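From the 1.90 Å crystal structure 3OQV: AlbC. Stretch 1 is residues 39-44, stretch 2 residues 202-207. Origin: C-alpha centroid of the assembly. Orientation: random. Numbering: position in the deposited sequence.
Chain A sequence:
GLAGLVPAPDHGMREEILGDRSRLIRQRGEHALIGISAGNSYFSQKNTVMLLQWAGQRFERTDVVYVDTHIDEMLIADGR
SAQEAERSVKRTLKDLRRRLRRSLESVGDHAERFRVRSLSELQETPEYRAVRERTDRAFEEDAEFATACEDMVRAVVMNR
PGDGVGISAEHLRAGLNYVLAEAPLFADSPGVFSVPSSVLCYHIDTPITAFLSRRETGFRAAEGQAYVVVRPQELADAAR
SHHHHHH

Stretch 1, residues 39-44: GNSYFS
Stretch 2, residues 202-207: YHIDTP

Two segments of one chain, at least 160 residues apart in sequence where they touch, meet through His-203 and Tyr-42 and bury 276 Å² in total. CA atoms pair Tyr-42 with His-203 at 7.5 Å and Asn-40 with Thr-206 at 7.6 Å; all four CA-to-CB bonds point toward the opposing stretch. The Tyr-42 ring (chi1 -97°, between wells; chi2 98°; phi/psi -50/-37) and the His-203 ring (m, chi2 92°; -96/153) form an offset stack, centroids 4.1 Å apart and planes at 20°, with Tyr-42 CD2 3.1 Å from His-203 CD2. The offset places each CB over the other ring: His-203 CB lies 3.4 Å from the Tyr-42 centroid, Tyr-42 CB 3.8 Å from that of His-203. Phe-43 (m, chi2 -75°; -88/60) starts sideways but brings CZ within 3.5 Å of His-203 CE1, its face receiving the imidazole edge at 86°. Asn-40 (t, chi2 -3°; -76/102) sets ND2 3.9 Å from Thr-206 CG2, while its OD1 accepts from Tyr-42 N at 3.0 Å. Phe-43 N also donates a backbone hydrogen bond to Asn-40 O at 3.1 Å. Opposite, a type II turn spans His-203 to Thr-206 (Ile-204 -61/152, Asp-205 76/12), with Thr-206 OG1 (p) donating to His-203 O at 2.7 Å. No direct hydrogen bond crosses; one water links Tyr-42 OH (3.3 Å) and Ile-204 N (2.9 Å).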

# COMPACT_ATOMS: atom_id res chain seq x y z
N GLY A 39 -1.73 -0.18 9.09
CA GLY A 39 -2.68 0.80 9.62
C GLY A 39 -4.14 0.54 9.28
O GLY A 39 -5.02 0.71 10.12
N ASN A 40 -4.40 0.13 8.04
CA ASN A 40 -5.68 0.41 7.37
C ASN A 40 -6.81 -0.48 7.88
O ASN A 40 -6.89 -1.66 7.53
CB ASN A 40 -5.52 0.23 5.86
CG ASN A 40 -6.83 0.45 5.10
OD1 ASN A 40 -7.88 0.68 5.71
ND2 ASN A 40 -6.76 0.37 3.77
N SER A 41 -7.67 0.06 8.74
CA SER A 41 -8.59 -0.79 9.49
C SER A 41 -9.75 -1.28 8.62
O SER A 41 -10.54 -2.13 9.04
CB SER A 41 -9.11 -0.07 10.74
OG SER A 41 -9.81 1.11 10.41
N TYR A 42 -9.81 -0.79 7.39
CA TYR A 42 -10.67 -1.38 6.37
C TYR A 42 -10.46 -2.89 6.28
O TYR A 42 -11.41 -3.63 6.05
CB TYR A 42 -10.40 -0.74 5.02
CG TYR A 42 -11.37 0.36 4.67
CD1 TYR A 42 -11.03 1.70 4.89
CD2 TYR A 42 -12.61 0.07 4.12
CE1 TYR A 42 -11.92 2.72 4.56
CE2 TYR A 42 -13.50 1.08 3.79
CZ TYR A 42 -13.15 2.40 4.01
OH TYR A 42 -14.04 3.40 3.69
N PHE A 43 -9.22 -3.32 6.45
CA PHE A 43 -8.84 -4.71 6.19
C PHE A 43 -9.04 -5.62 7.40
O PHE A 43 -8.09 -6.22 7.92
CB PHE A 43 -7.41 -4.80 5.63
CG PHE A 43 -7.31 -4.44 4.17
CD1 PHE A 43 -7.75 -5.32 3.19
CD2 PHE A 43 -6.85 -3.20 3.78
CE1 PHE A 43 -7.68 -4.98 1.84
CE2 PHE A 43 -6.80 -2.84 2.44
CZ PHE A 43 -7.20 -3.74 1.46
N SER A 44 -10.29 -5.70 7.85
CA SER A 44 -10.79 -6.87 8.57
C SER A 44 -10.80 -8.10 7.67
O SER A 44 -10.78 -8.00 6.44
CB SER A 44 -12.20 -6.59 9.09
OG SER A 44 -13.11 -6.41 8.01
N TYR A 202 -8.20 1.01 -3.88
CA TYR A 202 -8.02 1.80 -2.67
C TYR A 202 -9.36 2.09 -1.99
O TYR A 202 -10.40 2.17 -2.65
CB TYR A 202 -7.27 3.10 -2.97
CG TYR A 202 -8.07 4.10 -3.80
CD1 TYR A 202 -8.79 5.11 -3.19
CD2 TYR A 202 -8.06 4.03 -5.20
CE1 TYR A 202 -9.53 6.03 -3.94
CE2 TYR A 202 -8.80 4.95 -5.97
CZ TYR A 202 -9.52 5.95 -5.32
OH TYR A 202 -10.28 6.84 -6.03
N HIS A 203 -9.33 2.28 -0.68
CA HIS A 203 -10.50 2.74 0.08
C HIS A 203 -10.44 4.26 0.28
O HIS A 203 -9.36 4.84 0.24
CB HIS A 203 -10.55 2.02 1.43
CG HIS A 203 -10.63 0.53 1.30
ND1 HIS A 203 -9.51 -0.29 1.29
CD2 HIS A 203 -11.70 -0.30 1.17
CE1 HIS A 203 -9.89 -1.55 1.17
NE2 HIS A 203 -11.21 -1.59 1.10
N ILE A 204 -11.60 4.90 0.43
CA ILE A 204 -11.64 6.34 0.68
C ILE A 204 -10.94 6.69 1.98
O ILE A 204 -10.88 5.87 2.90
CB ILE A 204 -13.10 6.90 0.72
CG1 ILE A 204 -13.83 6.44 1.99
CG2 ILE A 204 -13.88 6.51 -0.54
CD1 ILE A 204 -15.25 6.97 2.13
N ASP A 205 -10.41 7.90 2.06
CA ASP A 205 -9.90 8.43 3.32
C ASP A 205 -8.56 7.81 3.68
O ASP A 205 -8.09 7.95 4.81
CB ASP A 205 -10.91 8.19 4.46
CG ASP A 205 -12.16 9.04 4.32
OD1 ASP A 205 -12.16 9.99 3.51
OD2 ASP A 205 -13.17 8.74 5.01
N THR A 206 -7.94 7.10 2.74
CA THR A 206 -6.61 6.55 2.99
C THR A 206 -5.53 7.44 2.39
O THR A 206 -5.82 8.30 1.55
CB THR A 206 -6.48 5.10 2.48
OG1 THR A 206 -6.76 5.05 1.08
CG2 THR A 206 -7.47 4.20 3.21
N PRO A 207 -4.27 7.26 2.84
CA PRO A 207 -3.23 8.20 2.44
C PRO A 207 -3.02 8.33 0.92
O PRO A 207 -2.65 9.40 0.45
CB PRO A 207 -1.98 7.64 3.12
CG PRO A 207 -2.53 7.07 4.41
CD PRO A 207 -3.85 6.44 4.00
O HOH W 1 -13.94 3.18 0.43